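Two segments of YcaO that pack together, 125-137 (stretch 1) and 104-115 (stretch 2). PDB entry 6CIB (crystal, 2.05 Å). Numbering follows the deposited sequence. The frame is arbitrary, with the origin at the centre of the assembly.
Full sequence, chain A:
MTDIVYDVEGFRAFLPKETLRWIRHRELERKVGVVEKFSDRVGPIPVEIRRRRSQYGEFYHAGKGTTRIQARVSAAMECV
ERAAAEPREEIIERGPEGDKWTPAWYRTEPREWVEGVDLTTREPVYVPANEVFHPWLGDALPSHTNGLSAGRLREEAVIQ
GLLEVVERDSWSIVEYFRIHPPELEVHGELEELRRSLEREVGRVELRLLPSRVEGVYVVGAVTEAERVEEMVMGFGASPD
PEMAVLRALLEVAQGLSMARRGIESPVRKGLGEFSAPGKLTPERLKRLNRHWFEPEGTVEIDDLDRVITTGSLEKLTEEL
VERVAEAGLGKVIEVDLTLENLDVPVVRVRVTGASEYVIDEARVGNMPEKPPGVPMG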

# COMPACT_ATOMS: atom_id res chain seq x y z
N VAL A 125 -3.88 9.74 -20.83
CA VAL A 125 -5.25 9.77 -20.29
C VAL A 125 -5.30 10.75 -19.12
O VAL A 125 -4.42 10.75 -18.26
CB VAL A 125 -5.78 8.34 -19.94
CG1 VAL A 125 -4.89 7.61 -18.94
CG2 VAL A 125 -7.23 8.38 -19.47
N TYR A 126 -6.32 11.61 -19.12
CA TYR A 126 -6.52 12.57 -18.03
C TYR A 126 -7.29 11.98 -16.87
O TYR A 126 -8.28 11.27 -17.04
CB TYR A 126 -7.18 13.86 -18.54
CG TYR A 126 -6.24 14.71 -19.37
CD1 TYR A 126 -5.39 15.64 -18.76
CD2 TYR A 126 -6.17 14.55 -20.76
CE1 TYR A 126 -4.51 16.41 -19.52
CE2 TYR A 126 -5.29 15.31 -21.53
CZ TYR A 126 -4.47 16.24 -20.90
OH TYR A 126 -3.60 16.99 -21.65
N VAL A 127 -6.80 12.27 -15.67
CA VAL A 127 -7.34 11.72 -14.43
C VAL A 127 -7.76 12.92 -13.58
O VAL A 127 -7.04 13.92 -13.55
CB VAL A 127 -6.28 10.82 -13.74
CG1 VAL A 127 -6.67 10.43 -12.32
CG2 VAL A 127 -6.07 9.55 -14.55
N PRO A 128 -8.93 12.83 -12.89
CA PRO A 128 -9.35 13.94 -12.03
C PRO A 128 -8.32 14.21 -10.94
O PRO A 128 -7.68 13.26 -10.47
CB PRO A 128 -10.66 13.43 -11.40
CG PRO A 128 -11.15 12.37 -12.33
CD PRO A 128 -9.90 11.71 -12.85
N ALA A 129 -8.16 15.48 -10.58
CA ALA A 129 -7.24 15.88 -9.51
C ALA A 129 -7.53 15.15 -8.19
O ALA A 129 -6.59 14.81 -7.47
CB ALA A 129 -7.25 17.39 -9.32
N ASN A 130 -8.81 14.89 -7.91
CA ASN A 130 -9.25 14.18 -6.69
C ASN A 130 -8.80 12.71 -6.67
O ASN A 130 -8.80 12.06 -5.62
CB ASN A 130 -10.78 14.26 -6.52
CG ASN A 130 -11.26 13.89 -5.11
OD1 ASN A 130 -10.92 14.55 -4.13
ND2 ASN A 130 -12.07 12.84 -5.02
N GLU A 131 -8.44 12.20 -7.85
CA GLU A 131 -7.92 10.84 -7.99
C GLU A 131 -6.39 10.82 -8.06
O GLU A 131 -5.79 9.76 -8.27
CB GLU A 131 -8.52 10.17 -9.23
CG GLU A 131 -10.00 9.84 -9.13
CD GLU A 131 -10.34 8.95 -7.94
OE1 GLU A 131 -9.60 7.98 -7.68
OE2 GLU A 131 -11.35 9.24 -7.28
N VAL A 132 -5.76 11.97 -7.86
CA VAL A 132 -4.31 12.07 -7.91
C VAL A 132 -3.78 12.61 -6.58
O VAL A 132 -2.92 11.99 -5.94
CB VAL A 132 -3.84 12.95 -9.10
CG1 VAL A 132 -2.33 13.14 -9.07
CG2 VAL A 132 -4.25 12.34 -10.43
N PHE A 133 -4.32 13.76 -6.16
CA PHE A 133 -3.79 14.50 -5.03
C PHE A 133 -4.41 14.09 -3.71
O PHE A 133 -5.46 13.43 -3.67
CB PHE A 133 -3.96 16.02 -5.26
CG PHE A 133 -3.22 16.55 -6.46
CD1 PHE A 133 -1.83 16.43 -6.57
CD2 PHE A 133 -3.92 17.20 -7.48
CE1 PHE A 133 -1.16 16.94 -7.68
CE2 PHE A 133 -3.26 17.71 -8.59
CZ PHE A 133 -1.87 17.58 -8.69
N HIS A 134 -3.75 14.50 -2.62
CA HIS A 134 -4.25 14.36 -1.26
C HIS A 134 -3.57 15.42 -0.38
O HIS A 134 -2.35 15.47 -0.35
CB HIS A 134 -3.99 12.96 -0.70
CG HIS A 134 -4.57 12.75 0.66
ND1 HIS A 134 -5.93 12.68 0.88
CD2 HIS A 134 -3.98 12.62 1.88
CE1 HIS A 134 -6.15 12.50 2.17
NE2 HIS A 134 -4.99 12.47 2.80
N PRO A 135 -4.36 16.26 0.32
CA PRO A 135 -5.84 16.26 0.33
C PRO A 135 -6.45 17.12 -0.78
O PRO A 135 -5.94 18.20 -1.10
CB PRO A 135 -6.18 16.85 1.70
CG PRO A 135 -4.99 17.68 2.09
CD PRO A 135 -3.81 17.30 1.22
N TRP A 136 -7.53 16.61 -1.38
CA TRP A 136 -8.34 17.38 -2.32
C TRP A 136 -9.79 17.32 -1.84
O TRP A 136 -10.36 16.23 -1.65
CB TRP A 136 -8.20 16.82 -3.73
CG TRP A 136 -8.85 17.68 -4.76
CD1 TRP A 136 -10.19 17.71 -5.07
CD2 TRP A 136 -8.22 18.64 -5.61
NE1 TRP A 136 -10.42 18.63 -6.07
CE2 TRP A 136 -9.23 19.21 -6.41
CE3 TRP A 136 -6.89 19.07 -5.77
CZ2 TRP A 136 -8.95 20.20 -7.37
CZ3 TRP A 136 -6.62 20.04 -6.72
CH2 TRP A 136 -7.64 20.60 -7.51
N LEU A 137 -10.39 18.49 -1.63
CA LEU A 137 -11.67 18.58 -0.91
C LEU A 137 -12.94 18.86 -1.72
O LEU A 137 -14.05 18.67 -1.21
CB LEU A 137 -11.56 19.56 0.27
CG LEU A 137 -10.83 19.07 1.51
CD1 LEU A 137 -10.54 20.25 2.43
CD2 LEU A 137 -11.62 17.99 2.24
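Stretch 2 104-115: AWYRTEPREWVE

A single water molecule ties the loop at the start of stretch 2 to the 3-10 segment of stretch 1, with four side chains as its partners. It accepts from Trp105 NE1 (3.1 Å) and from Asn130 ND2 (2.9 Å), and it donates to Tyr106 OH (2.7 Å) and to Glu131 OE2 (2.6 Å), so both its donor and its acceptor capacity are used. Around it the side chains also touch directly: Trp105 CZ2 lies 3.5 Å from Glu131 OE2, which sits at the edge of the indole near its plane, and Tyr106 OH lies 3.5 Å from Asn130 CB.

Far from this water, stretch 2 ends as an extended strand, residues 113-115, that runs antiparallel to strand 125-128, with 144° between their N-to-C directions and a closest approach of 4.4 Å between the axes. The register pairs Tyr126 with Glu115, Val127 with Val114 and Pro128 with Trp113. Val127 and Val114 form the hydrogen-bonded pair, in which Val114 N donates to Val127 O (2.7 Å) and Val127 N donates to Val114 O (2.9 Å). Pro128 has no amide hydrogen, but its place in the register is a non-hydrogen-bonded one, and the ladder resumes one residue later, where Ala129 N donates to Glu112 O at 2.9 Å. Thus the pairing continues to the first residue of the 3-10 segment, beyond both strands. Between these bonds, Pro128 CA approaches Glu112 O (3.5 Å) and Trp113 CA approaches Val127 O (3.3 Å), both as CA-H...O contacts.

On the face of the sheet that carries Tyr126 and Glu115, the aliphatic part of the glutamate covers the phenol: Glu115 CG is 4.2 Å from the centroid of the Tyr126 ring, over its face. Trp113 CE3 packs 3.8 Å from Tyr126 CB, and its neighbour Trp113 CZ3 lies 3.9 Å from Pro128 CD. The proline ring also meets Pro110, CG to CG at 4.2 Å, and Pro128 CB reaches Tyr106 OH at 3.7 Å.

The other face carries Val127 and Val114. Here Val114, the residue of stretch 2 most covered by stretch 1, packs against the chain that follows the 3-10 turn: its CG2 is 3.6 Å from Phe133 CE2, and its CB is 4.1 Å from Val132 CG2. Further along, Trp136 CZ2 comes within 3.6 Å of Glu112 OE1, which lies at the edge of the indole. Altogether the two stretches bury 745 Å², both sides summed.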

# COMPACT_ATOMS: atom_id res chain seq x y z
N ALA A 104 -17.57 6.53 -12.05
CA ALA A 104 -19.04 6.41 -11.99
C ALA A 104 -19.74 7.44 -11.10
O ALA A 104 -20.80 7.97 -11.47
CB ALA A 104 -19.42 5.00 -11.55
N TRP A 105 -19.14 7.74 -9.95
CA TRP A 105 -19.76 8.59 -8.92
C TRP A 105 -19.86 10.09 -9.23
O TRP A 105 -20.52 10.82 -8.49
CB TRP A 105 -19.09 8.36 -7.56
CG TRP A 105 -17.58 8.46 -7.57
CD1 TRP A 105 -16.83 9.60 -7.50
CD2 TRP A 105 -16.64 7.37 -7.66
NE1 TRP A 105 -15.49 9.30 -7.53
CE2 TRP A 105 -15.34 7.94 -7.63
CE3 TRP A 105 -16.77 5.97 -7.75
CZ2 TRP A 105 -14.18 7.15 -7.69
CZ3 TRP A 105 -15.61 5.19 -7.82
CH2 TRP A 105 -14.33 5.78 -7.79
N TYR A 106 -19.22 10.54 -10.31
CA TYR A 106 -19.31 11.94 -10.72
C TYR A 106 -20.64 12.25 -11.41
O TYR A 106 -20.88 11.81 -12.54
CB TYR A 106 -18.13 12.33 -11.62
CG TYR A 106 -16.84 12.63 -10.88
CD1 TYR A 106 -16.55 13.92 -10.42
CD2 TYR A 106 -15.91 11.61 -10.64
CE1 TYR A 106 -15.37 14.19 -9.74
CE2 TYR A 106 -14.72 11.87 -9.97
CZ TYR A 106 -14.46 13.15 -9.52
OH TYR A 106 -13.29 13.41 -8.84
N ARG A 107 -21.49 13.00 -10.71
CA ARG A 107 -22.79 13.42 -11.24
C ARG A 107 -22.61 14.47 -12.34
O ARG A 107 -23.38 14.51 -13.30
CB ARG A 107 -23.71 13.94 -10.12
CG ARG A 107 -24.19 12.88 -9.13
CD ARG A 107 -25.26 11.94 -9.70
NE ARG A 107 -26.50 12.64 -10.06
CZ ARG A 107 -27.51 12.88 -9.23
NH1 ARG A 107 -27.48 12.49 -7.96
NH2 ARG A 107 -28.58 13.53 -9.67
N THR A 108 -21.58 15.29 -12.17
CA THR A 108 -21.16 16.28 -13.16
C THR A 108 -19.69 16.06 -13.53
O THR A 108 -18.93 15.46 -12.77
CB THR A 108 -21.40 17.73 -12.65
OG1 THR A 108 -20.96 18.67 -13.64
CG2 THR A 108 -20.69 18.01 -11.31
N GLU A 109 -19.32 16.53 -14.72
CA GLU A 109 -17.94 16.49 -15.22
C GLU A 109 -16.97 17.25 -14.29
O GLU A 109 -17.19 18.43 -14.02
CB GLU A 109 -17.90 17.09 -16.64
CG GLU A 109 -16.52 17.26 -17.25
CD GLU A 109 -16.02 16.02 -17.98
OE1 GLU A 109 -16.43 14.89 -17.65
OE2 GLU A 109 -15.19 16.19 -18.90
N PRO A 110 -15.91 16.57 -13.78
CA PRO A 110 -14.88 17.25 -12.97
C PRO A 110 -14.13 18.33 -13.73
O PRO A 110 -14.00 18.25 -14.96
CB PRO A 110 -13.92 16.12 -12.56
CG PRO A 110 -14.30 14.93 -13.37
CD PRO A 110 -15.73 15.10 -13.79
N ARG A 111 -13.64 19.33 -13.01
CA ARG A 111 -13.08 20.54 -13.61
C ARG A 111 -11.55 20.55 -13.67
O ARG A 111 -10.96 21.16 -14.57
CB ARG A 111 -13.59 21.78 -12.86
CG ARG A 111 -13.57 23.06 -13.69
CD ARG A 111 -13.47 24.28 -12.79
NE ARG A 111 -12.98 25.44 -13.54
CZ ARG A 111 -12.27 26.44 -13.03
NH1 ARG A 111 -11.93 26.46 -11.74
NH2 ARG A 111 -11.87 27.42 -13.82
N GLU A 112 -10.93 19.87 -12.70
CA GLU A 112 -9.47 19.80 -12.57
C GLU A 112 -8.96 18.41 -12.92
O GLU A 112 -9.45 17.41 -12.40
CB GLU A 112 -9.03 20.15 -11.14
CG GLU A 112 -9.07 21.63 -10.79
CD GLU A 112 -10.47 22.14 -10.50
OE1 GLU A 112 -11.25 21.45 -9.81
OE2 GLU A 112 -10.80 23.25 -10.98
N TRP A 113 -7.96 18.37 -13.80
CA TRP A 113 -7.40 17.12 -14.31
C TRP A 113 -5.89 17.14 -14.21
O TRP A 113 -5.28 18.21 -14.17
CB TRP A 113 -7.79 16.90 -15.77
CG TRP A 113 -9.26 16.90 -16.03
CD1 TRP A 113 -10.05 17.99 -16.25
CD2 TRP A 113 -10.12 15.76 -16.10
NE1 TRP A 113 -11.35 17.61 -16.45
CE2 TRP A 113 -11.42 16.24 -16.36
CE3 TRP A 113 -9.92 14.38 -15.95
CZ2 TRP A 113 -12.53 15.39 -16.49
CZ3 TRP A 113 -11.02 13.53 -16.08
CH2 TRP A 113 -12.31 14.04 -16.35
N VAL A 114 -5.31 15.94 -14.15
CA VAL A 114 -3.86 15.74 -14.32
C VAL A 114 -3.63 14.67 -15.40
O VAL A 114 -4.30 13.63 -15.41
CB VAL A 114 -3.15 15.34 -13.01
CG1 VAL A 114 -1.64 15.45 -13.16
CG2 VAL A 114 -3.60 16.20 -11.84
N GLU A 115 -2.68 14.93 -16.29
CA GLU A 115 -2.33 14.01 -17.37
C GLU A 115 -1.56 12.80 -16.84
O GLU A 115 -0.48 12.95 -16.25
CB GLU A 115 -1.51 14.74 -18.43
CG GLU A 115 -1.46 14.04 -19.79
CD GLU A 115 -0.36 14.59 -20.68
OE1 GLU A 115 -0.16 15.83 -20.68
OE2 GLU A 115 0.30 13.80 -21.38
O HOH W 1 -13.10 11.22 -7.25